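Local coordinates for protein extracellular ligand-binding receptor (Desulfohalobium retbaense DSM 5692, PDB 5ERE) that probably senses small molecules outside the cell, joining a leucine-binding-type module that holds 2-oxo-4-methylpentanoic acid to a tandem PAS sensor that holds cytosine, at residues A[476-481]-A[487-492]; A[545-550]-A[554-559]; A[375-380]-A[466-471]; A[97-102]-A[301-306]. All blocks are in the same frame, centred on the assembly; numbering follows the deposited sequence.

Contact 1: A[476-481]-A[487-492]; sequences EIFVLQ and IYDVNA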
loop_
_atom_site.group_PDB
_atom_site.type_symbol
_atom_site.label_atom_id
_atom_site.label_comp_id
_atom_site.label_asym_id
_atom_site.label_seq_id
_atom_site.Cartn_x
_atom_site.Cartn_y
_atom_site.Cartn_z
ATOM N N GLU A 476 9.347 -4.421 6.056
ATOM C CA GLU A 476 9.662 -3.284 6.910
ATOM C C GLU A 476 10.911 -2.580 6.435
ATOM O O GLU A 476 11.809 -3.206 5.870
ATOM C CB GLU A 476 9.841 -3.731 8.368
ATOM C CG GLU A 476 8.694 -4.590 8.873
ATOM C CD GLU A 476 8.826 -4.948 10.352
ATOM O OE1 GLU A 476 9.952 -4.890 10.892
ATOM O OE2 GLU A 476 7.790 -5.274 10.978
ATOM N N ILE A 477 10.949 -1.271 6.656
ATOM C CA ILE A 477 12.142 -0.471 6.400
ATOM C C ILE A 477 12.562 0.214 7.704
ATOM O O ILE A 477 11.723 0.840 8.382
ATOM C CB ILE A 477 11.887 0.571 5.298
ATOM C CG1 ILE A 477 11.621 -0.136 3.974
ATOM C CG2 ILE A 477 13.048 1.588 5.184
ATOM C CD1 ILE A 477 11.437 0.728 2.813
ATOM N N PHE A 478 13.845 0.122 8.056
ATOM C CA PHE A 478 14.328 0.831 9.224
ATOM C C PHE A 478 15.574 1.630 8.856
ATOM O O PHE A 478 16.121 1.478 7.770
ATOM C CB PHE A 478 14.570 -0.127 10.414
ATOM C CG PHE A 478 15.565 -1.229 10.148
ATOM C CD1 PHE A 478 15.158 -2.398 9.552
ATOM C CD2 PHE A 478 16.900 -1.083 10.516
ATOM C CE1 PHE A 478 16.082 -3.443 9.323
ATOM C CE2 PHE A 478 17.829 -2.127 10.294
ATOM C CZ PHE A 478 17.410 -3.295 9.703
ATOM N N VAL A 479 15.948 2.547 9.747
ATOM C CA VAL A 479 17.087 3.419 9.570
ATOM C C VAL A 479 18.061 3.283 10.711
ATOM O O VAL A 479 17.709 3.393 11.875
ATOM C CB VAL A 479 16.662 4.882 9.448
ATOM C CG1 VAL A 479 17.872 5.768 9.182
ATOM C CG2 VAL A 479 15.665 5.014 8.333
ATOM N N LEU A 480 19.308 3.031 10.346
ATOM C CA LEU A 480 20.380 2.872 11.315
ATOM C C LEU A 480 21.393 3.983 11.165
ATOM O O LEU A 480 21.738 4.403 10.046
ATOM C CB LEU A 480 21.101 1.533 11.120
ATOM C CG LEU A 480 20.994 0.435 12.161
ATOM C CD1 LEU A 480 19.536 0.154 12.483
ATOM C CD2 LEU A 480 21.700 -0.834 11.623
ATOM N N GLN A 481 21.906 4.442 12.297
ATOM C CA GLN A 481 23.067 5.315 12.345
ATOM C C GLN A 481 24.360 4.558 12.071
ATOM O O GLN A 481 24.409 3.362 12.263
ATOM C CB GLN A 481 23.166 5.941 13.704
ATOM C CG GLN A 481 23.718 7.295 13.684
ATOM C CD GLN A 481 23.216 8.069 14.855
ATOM O OE1 GLN A 481 22.654 9.135 14.684
ATOM N NE2 GLN A 481 23.399 7.525 16.058
ATOM N N ILE A 487 17.713 4.527 14.443
ATOM C CA ILE A 487 17.084 5.847 14.393
ATOM C C ILE A 487 15.604 5.774 14.126
ATOM O O ILE A 487 14.844 6.536 14.665
ATOM C CB ILE A 487 17.707 6.724 13.295
ATOM C CG1 ILE A 487 19.139 7.034 13.662
ATOM C CG2 ILE A 487 16.916 8.069 13.145
ATOM C CD1 ILE A 487 19.871 7.705 12.517
ATOM N N TYR A 488 15.202 4.906 13.223
ATOM C CA TYR A 488 13.792 4.721 12.971
ATOM C C TYR A 488 13.512 3.229 12.800
ATOM O O TYR A 488 14.219 2.507 12.083
ATOM C CB TYR A 488 13.287 5.474 11.719
ATOM C CG TYR A 488 11.876 5.030 11.430
ATOM C CD1 TYR A 488 10.824 5.410 12.270
ATOM C CD2 TYR A 488 11.600 4.165 10.379
ATOM C CE1 TYR A 488 9.535 4.946 12.059
ATOM C CE2 TYR A 488 10.315 3.719 10.139
ATOM C CZ TYR A 488 9.279 4.110 11.004
ATOM O OH TYR A 488 7.999 3.641 10.809
ATOM N N ASP A 489 12.414 2.818 13.410
ATOM C CA ASP A 489 11.851 1.487 13.278
ATOM C C ASP A 489 10.362 1.612 13.550
ATOM O O ASP A 489 9.979 2.355 14.416
ATOM C CB ASP A 489 12.477 0.501 14.280
ATOM C CG ASP A 489 12.029 -0.914 14.023
ATOM O OD1 ASP A 489 10.876 -1.256 14.341
ATOM O OD2 ASP A 489 12.799 -1.655 13.413
ATOM N N VAL A 490 9.535 0.882 12.824
ATOM C CA VAL A 490 8.108 0.970 13.005
ATOM C C VAL A 490 7.709 0.501 14.427
ATOM O O VAL A 490 6.691 0.949 14.981
ATOM C CB VAL A 490 7.367 0.168 11.931
ATOM C CG1 VAL A 490 7.635 -1.317 12.051
ATOM C CG2 VAL A 490 5.889 0.458 11.998
ATOM N N ASN A 491 8.538 -0.366 15.009
ATOM C CA ASN A 491 8.454 -0.672 16.439
ATOM C C ASN A 491 9.306 0.292 17.271
ATOM O O ASN A 491 10.510 0.108 17.403
ATOM C CB ASN A 491 8.907 -2.120 16.714
ATOM C CG ASN A 491 8.979 -2.416 18.209
ATOM O OD1 ASN A 491 8.500 -1.622 19.037
ATOM N ND2 ASN A 491 9.594 -3.537 18.565
ATOM N N ALA A 492 8.692 1.322 17.826
ATOM C CA ALA A 492 9.445 2.385 18.490
ATOM C C ALA A 492 10.294 1.916 19.662
ATOM O O ALA A 492 11.225 2.619 20.066
ATOM C CB ALA A 492 8.490 3.466 18.957
HETATM O O HOH W 1 11.891 -2.732 11.173
HETATM O O HOH W 2 10.507 -0.417 10.411
#

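Contact 2: A[545-550]-A[554-559]; sequences WTSIGL and NYRLAL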
loop_
_atom_site.group_PDB
_atom_site.type_symbol
_atom_site.label_atom_id
_atom_site.label_comp_id
_atom_site.label_asym_id
_atom_site.label_seq_id
_atom_site.Cartn_x
_atom_site.Cartn_y
_atom_site.Cartn_z
ATOM N N TRP A 545 20.004 -3.380 2.079
ATOM C CA TRP A 545 20.222 -1.983 2.504
ATOM C C TRP A 545 21.032 -1.109 1.585
ATOM O O TRP A 545 21.849 -1.581 0.764
ATOM C CB TRP A 545 20.866 -1.934 3.894
ATOM C CG TRP A 545 22.349 -2.150 3.970
ATOM C CD1 TRP A 545 23.323 -1.197 3.923
ATOM C CD2 TRP A 545 23.016 -3.391 4.185
ATOM N NE1 TRP A 545 24.558 -1.775 4.078
ATOM C CE2 TRP A 545 24.394 -3.120 4.242
ATOM C CE3 TRP A 545 22.581 -4.706 4.329
ATOM C CZ2 TRP A 545 25.344 -4.121 4.439
ATOM C CZ3 TRP A 545 23.530 -5.700 4.513
ATOM C CH2 TRP A 545 24.893 -5.396 4.566
ATOM N N THR A 546 20.764 0.185 1.738
ATOM C CA THR A 546 21.466 1.244 1.047
ATOM C C THR A 546 21.711 2.373 2.053
ATOM O O THR A 546 21.477 2.210 3.255
ATOM C CB THR A 546 20.669 1.733 -0.220
ATOM O OG1 THR A 546 21.474 2.652 -0.957
ATOM C CG2 THR A 546 19.341 2.407 0.140
ATOM N N SER A 547 22.212 3.502 1.575
ATOM C CA SER A 547 22.529 4.614 2.434
ATOM C C SER A 547 21.957 5.896 1.860
ATOM O O SER A 547 21.843 6.060 0.649
ATOM C CB SER A 547 24.033 4.746 2.640
ATOM O OG SER A 547 24.550 3.641 3.356
ATOM N N ILE A 548 21.571 6.770 2.775
ATOM C CA ILE A 548 21.139 8.124 2.481
ATOM C C ILE A 548 21.845 9.115 3.399
ATOM O O ILE A 548 22.139 8.808 4.559
ATOM C CB ILE A 548 19.631 8.280 2.674
ATOM C CG1 ILE A 548 19.225 7.662 4.033
ATOM C CG2 ILE A 548 18.893 7.604 1.530
ATOM C CD1 ILE A 548 18.080 8.256 4.564
ATOM N N GLY A 549 22.099 10.316 2.900
ATOM C CA GLY A 549 22.692 11.341 3.739
ATOM C C GLY A 549 23.230 12.548 3.002
ATOM O O GLY A 549 23.038 12.682 1.795
ATOM N N LEU A 550 23.903 13.418 3.744
ATOM C CA LEU A 550 24.546 14.603 3.199
ATOM C C LEU A 550 25.827 14.933 3.951
ATOM O O LEU A 550 25.945 14.651 5.149
ATOM C CB LEU A 550 23.616 15.834 3.272
ATOM C CG LEU A 550 22.295 15.923 2.512
ATOM C CD1 LEU A 550 21.485 17.145 2.984
ATOM C CD2 LEU A 550 22.560 16.013 0.999
ATOM N N ASN A 554 25.982 9.829 6.782
ATOM C CA ASN A 554 25.150 8.868 6.101
ATOM C C ASN A 554 24.438 7.933 7.077
ATOM O O ASN A 554 24.990 7.571 8.113
ATOM C CB ASN A 554 26.002 8.075 5.103
ATOM C CG ASN A 554 26.704 8.986 4.103
ATOM O OD1 ASN A 554 26.061 9.680 3.314
ATOM N ND2 ASN A 554 28.020 9.010 4.156
ATOM N N TYR A 555 23.204 7.577 6.718
ATOM C CA TYR A 555 22.374 6.631 7.451
ATOM C C TYR A 555 22.108 5.443 6.585
ATOM O O TYR A 555 21.923 5.577 5.356
ATOM C CB TYR A 555 21.024 7.259 7.860
ATOM C CG TYR A 555 21.173 8.610 8.451
ATOM C CD1 TYR A 555 21.662 8.784 9.730
ATOM C CD2 TYR A 555 20.852 9.728 7.712
ATOM C CE1 TYR A 555 21.810 10.052 10.258
ATOM C CE2 TYR A 555 20.997 10.964 8.222
ATOM C CZ TYR A 555 21.474 11.134 9.491
ATOM O OH TYR A 555 21.606 12.419 9.967
ATOM N N ARG A 556 22.029 4.285 7.226
ATOM C CA ARG A 556 21.673 3.077 6.526
ATOM C C ARG A 556 20.177 2.896 6.537
ATOM O O ARG A 556 19.531 3.043 7.579
ATOM C CB ARG A 556 22.357 1.851 7.144
ATOM C CG ARG A 556 23.828 2.021 7.377
ATOM C CD ARG A 556 24.667 1.900 6.083
ATOM N NE ARG A 556 26.097 1.944 6.390
ATOM C CZ ARG A 556 26.962 2.874 5.978
ATOM N NH1 ARG A 556 26.582 3.871 5.196
ATOM N NH2 ARG A 556 28.240 2.795 6.339
ATOM N N LEU A 557 19.659 2.566 5.351
ATOM C CA LEU A 557 18.258 2.381 5.061
ATOM C C LEU A 557 18.102 0.945 4.659
ATOM O O LEU A 557 18.637 0.523 3.623
ATOM C CB LEU A 557 17.800 3.331 3.936
ATOM C CG LEU A 557 16.316 3.353 3.570
ATOM C CD1 LEU A 557 15.501 4.096 4.652
ATOM C CD2 LEU A 557 16.140 4.021 2.196
ATOM N N ALA A 558 17.400 0.179 5.492
ATOM C CA ALA A 558 17.295 -1.266 5.298
ATOM C C ALA A 558 15.855 -1.674 5.140
ATOM O O ALA A 558 14.957 -1.172 5.839
ATOM C CB ALA A 558 17.906 -1.994 6.444
ATOM N N LEU A 559 15.658 -2.617 4.237
ATOM C CA LEU A 559 14.374 -3.245 3.981
ATOM C C LEU A 559 14.474 -4.724 4.256
ATOM O O LEU A 559 15.373 -5.376 3.733
ATOM C CB LEU A 559 13.934 -3.017 2.535
ATOM C CG LEU A 559 12.554 -3.576 2.175
ATOM C CD1 LEU A 559 12.019 -2.757 0.991
ATOM C CD2 LEU A 559 12.552 -5.063 1.825
#

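Contact 3: A[375-380]-A[466-471]; sequences NQYAYN and ISRKVH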
loop_
_atom_site.group_PDB
_atom_site.type_symbol
_atom_site.label_atom_id
_atom_site.label_comp_id
_atom_site.label_asym_id
_atom_site.label_seq_id
_atom_site.Cartn_x
_atom_site.Cartn_y
_atom_site.Cartn_z
ATOM N N ASN A 375 10.326 24.302 4.051
ATOM C CA ASN A 375 10.720 22.969 4.545
ATOM C C ASN A 375 9.582 22.280 5.269
ATOM O O ASN A 375 9.379 22.441 6.469
ATOM C CB ASN A 375 11.961 23.107 5.424
ATOM C CG ASN A 375 13.220 23.283 4.587
ATOM O OD1 ASN A 375 13.647 22.339 3.946
ATOM N ND2 ASN A 375 13.769 24.502 4.527
ATOM N N GLN A 376 8.834 21.482 4.533
ATOM C CA GLN A 376 7.665 20.903 5.132
ATOM C C GLN A 376 8.020 19.878 6.217
ATOM O O GLN A 376 7.166 19.588 7.024
ATOM C CB GLN A 376 6.769 20.272 4.068
ATOM C CG GLN A 376 7.108 18.880 3.676
ATOM C CD GLN A 376 6.235 18.378 2.536
ATOM O OE1 GLN A 376 6.536 18.598 1.364
ATOM N NE2 GLN A 376 5.148 17.714 2.881
ATOM N N TYR A 377 9.255 19.361 6.248
ATOM C CA TYR A 377 9.679 18.395 7.302
ATOM C C TYR A 377 10.452 19.046 8.437
ATOM O O TYR A 377 11.018 18.355 9.291
ATOM C CB TYR A 377 10.526 17.247 6.687
ATOM C CG TYR A 377 9.693 16.417 5.754
ATOM C CD1 TYR A 377 8.731 15.533 6.252
ATOM C CD2 TYR A 377 9.787 16.594 4.371
ATOM C CE1 TYR A 377 7.929 14.790 5.401
ATOM C CE2 TYR A 377 8.998 15.851 3.506
ATOM C CZ TYR A 377 8.084 14.951 4.018
ATOM O OH TYR A 377 7.305 14.242 3.144
ATOM N N ALA A 378 10.442 20.382 8.470
ATOM C CA ALA A 378 11.055 21.134 9.569
ATOM C C ALA A 378 10.173 21.180 10.804
ATOM O O ALA A 378 8.961 21.253 10.729
ATOM C CB ALA A 378 11.378 22.561 9.128
ATOM N N TYR A 379 10.843 21.164 11.939
ATOM C CA TYR A 379 10.258 21.456 13.210
ATOM C C TYR A 379 10.500 22.932 13.519
ATOM O O TYR A 379 9.597 23.632 13.948
ATOM C CB TYR A 379 10.882 20.566 14.274
ATOM C CG TYR A 379 10.318 20.798 15.638
ATOM C CD1 TYR A 379 9.140 20.188 16.023
ATOM C CD2 TYR A 379 10.955 21.628 16.539
ATOM C CE1 TYR A 379 8.625 20.362 17.284
ATOM C CE2 TYR A 379 10.434 21.821 17.817
ATOM C CZ TYR A 379 9.275 21.173 18.177
ATOM O OH TYR A 379 8.752 21.363 19.425
ATOM N N ASN A 380 11.738 23.393 13.316
ATOM C CA ASN A 380 11.995 24.830 13.289
ATOM C C ASN A 380 13.310 25.179 12.609
ATOM O O ASN A 380 14.045 24.302 12.152
ATOM C CB ASN A 380 11.941 25.446 14.699
ATOM C CG ASN A 380 13.046 24.964 15.638
ATOM O OD1 ASN A 380 14.108 24.541 15.227
ATOM N ND2 ASN A 380 12.792 25.085 16.929
ATOM N N ILE A 466 8.776 6.966 5.484
ATOM C CA ILE A 466 8.873 5.535 5.255
ATOM C C ILE A 466 7.532 4.796 5.332
ATOM O O ILE A 466 7.272 3.927 4.522
ATOM C CB ILE A 466 9.883 4.912 6.236
ATOM C CG1 ILE A 466 11.275 5.361 5.834
ATOM C CG2 ILE A 466 9.788 3.422 6.226
ATOM C CD1 ILE A 466 12.301 5.219 6.897
ATOM N N SER A 467 6.692 5.107 6.316
ATOM C CA SER A 467 5.450 4.381 6.477
ATOM C C SER A 467 4.507 4.525 5.265
ATOM O O SER A 467 3.746 3.614 4.940
ATOM C CB SER A 467 4.730 4.846 7.770
ATOM O OG SER A 467 4.362 6.208 7.646
ATOM N N ARG A 468 4.530 5.661 4.589
ATOM C CA ARG A 468 3.751 5.779 3.363
ATOM C C ARG A 468 4.272 4.853 2.278
ATOM O O ARG A 468 3.498 4.280 1.516
ATOM C CB ARG A 468 3.746 7.223 2.849
ATOM C CG ARG A 468 3.330 8.248 3.912
ATOM C CD ARG A 468 3.111 9.688 3.320
ATOM N NE ARG A 468 4.304 10.204 2.637
ATOM C CZ ARG A 468 5.076 11.223 3.044
ATOM N NH1 ARG A 468 4.818 11.912 4.158
ATOM N NH2 ARG A 468 6.136 11.564 2.305
ATOM N N LYS A 469 5.585 4.720 2.184
ATOM C CA LYS A 469 6.172 3.927 1.110
ATOM C C LYS A 469 5.853 2.426 1.309
ATOM O O LYS A 469 5.558 1.715 0.349
ATOM C CB LYS A 469 7.691 4.170 1.049
ATOM C CG LYS A 469 8.114 5.431 0.321
ATOM C CD LYS A 469 8.286 5.170 -1.200
ATOM C CE LYS A 469 7.412 6.054 -2.040
ATOM N NZ LYS A 469 8.034 7.374 -2.235
ATOM N N VAL A 470 5.889 1.954 2.560
ATOM C CA VAL A 470 5.727 0.528 2.861
ATOM C C VAL A 470 4.296 0.094 3.147
ATOM O O VAL A 470 4.040 -1.094 3.350
ATOM C CB VAL A 470 6.596 0.085 4.090
ATOM C CG1 VAL A 470 8.047 0.383 3.844
ATOM C CG2 VAL A 470 6.157 0.714 5.374
ATOM N N HIS A 471 3.374 1.053 3.157
ATOM C CA HIS A 471 1.975 0.816 3.484
ATOM C C HIS A 471 1.366 -0.347 2.650
ATOM O O HIS A 471 1.292 -0.296 1.408
ATOM C CB HIS A 471 1.190 2.136 3.287
ATOM C CG HIS A 471 -0.212 2.096 3.805
ATOM N ND1 HIS A 471 -0.539 1.527 5.028
ATOM C CD2 HIS A 471 -1.373 2.528 3.274
ATOM C CE1 HIS A 471 -1.841 1.607 5.207
ATOM N NE2 HIS A 471 -2.372 2.218 4.161
#

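Contact 4: A[97-102]-A[301-306]; sequences LKRTEP and DGDASY. With EDO (1,2-ethanediol), chain G.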
loop_
_atom_site.group_PDB
_atom_site.type_symbol
_atom_site.label_atom_id
_atom_site.label_comp_id
_atom_site.label_asym_id
_atom_site.label_seq_id
_atom_site.Cartn_x
_atom_site.Cartn_y
_atom_site.Cartn_z
ATOM N N LEU A 97 -16.855 -2.099 -3.922
ATOM C CA LEU A 97 -18.062 -1.897 -3.133
ATOM C C LEU A 97 -18.316 -0.405 -2.859
ATOM O O LEU A 97 -17.415 0.321 -2.428
ATOM C CB LEU A 97 -17.956 -2.662 -1.804
ATOM C CG LEU A 97 -19.040 -2.353 -0.771
ATOM C CD1 LEU A 97 -20.394 -2.840 -1.260
ATOM C CD2 LEU A 97 -18.685 -2.990 0.582
ATOM N N LYS A 98 -19.554 0.037 -3.085
ATOM C CA LYS A 98 -19.956 1.397 -2.744
ATOM C C LYS A 98 -20.874 1.388 -1.510
ATOM O O LYS A 98 -21.977 0.847 -1.557
ATOM C CB LYS A 98 -20.646 2.061 -3.950
ATOM N N ARG A 99 -20.400 1.970 -0.408
ATOM C CA ARG A 99 -21.154 2.026 0.858
ATOM C C ARG A 99 -21.958 3.313 1.037
ATOM O O ARG A 99 -21.440 4.403 0.839
ATOM C CB ARG A 99 -20.209 1.906 2.063
ATOM C CG ARG A 99 -19.309 0.670 2.104
ATOM C CD ARG A 99 -18.300 0.763 3.267
ATOM N NE ARG A 99 -17.666 -0.522 3.561
ATOM C CZ ARG A 99 -18.317 -1.548 4.096
ATOM N NH1 ARG A 99 -19.613 -1.416 4.387
ATOM N NH2 ARG A 99 -17.684 -2.707 4.329
ATOM N N THR A 100 -23.208 3.172 1.463
ATOM C CA THR A 100 -24.106 4.299 1.711
ATOM C C THR A 100 -24.793 4.182 3.069
ATOM O O THR A 100 -25.270 5.161 3.610
ATOM C CB THR A 100 -25.192 4.406 0.623
ATOM O OG1 THR A 100 -26.104 3.307 0.714
ATOM C CG2 THR A 100 -24.567 4.391 -0.730
ATOM N N GLU A 101 -24.838 2.967 3.601
ATOM C CA GLU A 101 -25.500 2.686 4.856
ATOM C C GLU A 101 -24.461 2.292 5.882
ATOM O O GLU A 101 -23.963 1.172 5.875
ATOM C CB GLU A 101 -26.536 1.585 4.667
ATOM C CG GLU A 101 -27.504 1.886 3.552
ATOM C CD GLU A 101 -28.058 3.279 3.677
ATOM O OE1 GLU A 101 -28.634 3.580 4.741
ATOM O OE2 GLU A 101 -27.884 4.073 2.732
ATOM N N PRO A 102 -24.100 3.222 6.761
ATOM C CA PRO A 102 -23.040 2.840 7.683
ATOM C C PRO A 102 -23.501 1.712 8.630
ATOM O O PRO A 102 -24.669 1.612 8.989
ATOM C CB PRO A 102 -22.740 4.149 8.427
ATOM C CG PRO A 102 -23.307 5.227 7.583
ATOM C CD PRO A 102 -24.478 4.639 6.904
ATOM N N ASP A 301 -15.618 0.439 9.870
ATOM C CA ASP A 301 -16.670 0.534 8.854
ATOM C C ASP A 301 -16.923 -0.827 8.201
ATOM O O ASP A 301 -17.725 -0.947 7.267
ATOM C CB ASP A 301 -16.327 1.624 7.796
ATOM C CG ASP A 301 -15.088 1.299 6.946
ATOM O OD1 ASP A 301 -14.423 0.265 7.168
ATOM O OD2 ASP A 301 -14.765 2.101 6.040
ATOM N N GLY A 302 -16.237 -1.871 8.674
ATOM C CA GLY A 302 -16.520 -3.214 8.186
ATOM C C GLY A 302 -15.714 -3.698 6.984
ATOM O O GLY A 302 -16.100 -4.658 6.333
ATOM N N ASP A 303 -14.573 -3.073 6.727
ATOM C CA ASP A 303 -13.751 -3.392 5.555
ATOM C C ASP A 303 -12.529 -4.144 6.004
ATOM O O ASP A 303 -11.809 -3.634 6.860
ATOM C CB ASP A 303 -13.275 -2.120 4.835
ATOM C CG ASP A 303 -14.246 -1.606 3.792
ATOM O OD1 ASP A 303 -15.161 -2.331 3.365
ATOM O OD2 ASP A 303 -14.061 -0.445 3.386
ATOM N N ALA A 304 -12.274 -5.313 5.414
ATOM C CA ALA A 304 -11.048 -6.065 5.674
ATOM C C ALA A 304 -9.814 -5.349 5.132
ATOM O O ALA A 304 -9.878 -4.624 4.144
ATOM C CB ALA A 304 -11.141 -7.462 5.061
ATOM N N SER A 305 -8.674 -5.614 5.755
ATOM C CA SER A 305 -7.389 -5.167 5.235
ATOM C C SER A 305 -6.359 -6.278 5.464
ATOM O O SER A 305 -6.325 -6.906 6.524
ATOM C CB SER A 305 -6.978 -3.854 5.921
ATOM O OG SER A 305 -5.609 -3.608 5.783
ATOM N N TYR A 306 -5.528 -6.516 4.455
ATOM C CA TYR A 306 -4.423 -7.454 4.573
ATOM C C TYR A 306 -3.410 -7.128 3.464
ATOM O O TYR A 306 -3.769 -6.519 2.445
ATOM C CB TYR A 306 -4.891 -8.896 4.473
ATOM C CG TYR A 306 -5.997 -9.197 3.490
ATOM C CD1 TYR A 306 -7.326 -9.169 3.880
ATOM C CD2 TYR A 306 -5.708 -9.572 2.177
ATOM C CE1 TYR A 306 -8.337 -9.486 3.024
ATOM C CE2 TYR A 306 -6.735 -9.882 1.284
ATOM C CZ TYR A 306 -8.048 -9.816 1.714
ATOM O OH TYR A 306 -9.115 -10.147 0.912
HETATM C C1 EDO G . -12.774 1.430 -2.386
HETATM O O1 EDO G . -11.704 1.620 -3.321
HETATM C C2 EDO G . -13.959 0.914 -3.177
HETATM O O2 EDO G . -14.583 -0.167 -2.477
#

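Contact 1: A[476-481]-A[487-492]
Val479 faces both Ile487 and Tyr488 in a classic beta bulge, within the antiparallel hairpin of strands 476-480 and 486-488. The backbone defines it: Val479 O accepts two N-H groups, from Ile487 N at 2.8 Å and Tyr488 N at 3.2 Å, while Val479 N gives a 2.9 Å bond to Tyr488 O.

Side-chain packing follows the same register. Val479 and Tyr488 leave one face of the sheet and cross at about a right angle, CB to CB 4.1 Å. With CG of Tyr488 anti to the backbone N (chi1 171°), the ring reaches toward Ile477, CE2 lying 3.7 Å from Ile477 O. Ile487 crosses Gln481 likewise, CD1 lying 3.8 Å from Gln481 OE1, which is bonded to Ala426 N. Cut back to an alanine, Ile487 would lose CG1 and CD1, which would probably strip Gln481 and the ring of Tyr555 of apolar cover.

Beyond the bulge, water replaces direct bonding. One donates to Glu476 OE1 and Asp489 OD2, which stand 5.0 Å apart, and so may ease their repulsion; another links Ile477 O with Val490 N. Asp489 OD1 uses its anti lone pair to accept from Asn491 N at 2.6 Å, closing an Asx turn.

Contact 2: A[545-550]-A[554-559]
Arg556 runs beside Ser547 and Trp545 on one face of the antiparallel hairpin of strands 541-550 and 553-561. Its CB lies 4.0 Å from Thr546 O. The chain then bends at chi2 (-77°), which brings CD to 3.2 Å from Ser547 OG and 4.0 Å from Trp545 CD1. NE donates a hydrogen bond to Met518 O. At the tip, NH1 donates to Ser547 OG at 2.8 Å in a bent bond (140°), the hydroxyl sitting 26° off the guanidinium plane, and NH2 donates to Val519 O. A leucine in place of Arg556 would probably cost Ser547 OG and the carbonyls of Met518 and Val519 these donors.

The other face meets mainly through carbon: Thr546 CG2 lies beside Leu557 CD2, and Ile548 CG1 packs on Tyr555 CB at 4.2 Å; the hydroxyls of Thr546 and Tyr555 bond outside the hairpin, to Glu523 and Ser424. Between the faces, Thr546 with Leu557 and Ile548 with Tyr555 form hydrogen-bonded pairs.

Ser547 OG is also bonded to Ala522 O and Trp545 NE1 to Gln521 O. The polar face thus gathers donors toward carbonyls at and just after the end of helix 515-520, where a guanidinium would probably suit the helix dipole.

Contact 3: A[375-380]-A[466-471]
Tyr377 and Arg468 approach from opposite directions and meet through a single hydrogen bond, Arg468 NH2 to Tyr377 OH, 3.0 Å long and fairly straight at 160°. The hydroxyl lies in the guanidinium plane, at its edge, and the nitrogen in turn approaches near the plane of the phenol ring. The two flat groups are nevertheless twisted 33° apart, so they touch at their rims and do not stack. NH1 stands farther off, 3.6 Å from the same OH.

In the next shell, Arg468 NH2 also forms a salt bridge with Glu335 OE2, and Lys469 NZ pairs with Glu335 OE1. This carboxylate of helix 324-357 therefore helps hold the end of the arginine, whose chain bends at chi3 (-58°) on its way there. On the tyrosine side, Gln376 CG sits 3.5 Å above one face of the ring, offset toward its rim, and Ile339 of the same long helix touches the side chain.

Further out, a type I turn from Asn375 to Ala378, closed by Ala378 N to Asn375 O at 3.1 Å, presents the ring just before strand 378-385, which holds Asn380 of the cytosine pocket. Ile466, on a different side of helix 461-470 from Arg468, packs on Ile477 and Val479. The bond thus spans, at the surface, the two sensor modules beside their shared long helix, consistent with a tandem PAS (double Cache) fold.

Contact 4: A[97-102]-A[301-306]
Arg99, in the loop between strands 88-92 and 106-107 of the first lobe, forms a salt bridge with Asp303, just ahead of strand 304-314 of the second lobe of the periplasmic binding fold. The grip is side-on and falls on one oxygen: NH2 and NE donate to Asp303 OD1 at 2.7 Å and 3.1 Å. OD1 lies almost exactly in the guanidinium plane, yet both nitrogens reach it from one face of the carboxylate, about 50° out of that plane.

The guanidinium is held between two layers. Asp301 O sits 3.2 Å above the centre of one face, and Leu97 CD2 3.8 Å above the opposite one. An extended chain (chi2 173°, chi3 165°) carries the group into this slot, and Thr105 O takes a bond from NH1. Gly302, between the two aspartates, has backbone angles that would jam any CB against the preceding carbonyl oxygen.

Arg107 NE forms a second salt bridge to Asp303 OD1, so two arginines share that oxygen, which probably favours its ionised form. The backbone of Arg107 also bonds to Gly302 and Ala304. Gly302 lies about 9 Å from the bound calcium ion, and the side chain of Asp303 about 12 Å from 2-oxo-4-methylpentanoic acid. Tying a loop of one lobe to a strand start in the other, the bridge lies at their junction, consistent with the hinge region of leucine-binding-type receptors.

Overall arrangement
Contacts 1 and 2 are neighbouring hairpins of one antiparallel sheet, joined through strands 476-480 and 553-561, and both combine backbone pairing with partly buried apolar packing. Contact 3 lies at the surface and buries far less area, yet its helix 461-470 covers that sheet: Ile466 touches side chains of contacts 1 and 2. Contact 4, partly buried, belongs to the other module; its centre is 28 to 38 Å from the rest and it touches none of them. The chemistry follows position. Within the sheet, regular backbone bonds do most of the work, whereas contacts 3 and 4 each depend on one arginine spanning segments remote in sequence, with carboxylates as partners beside or within the contact.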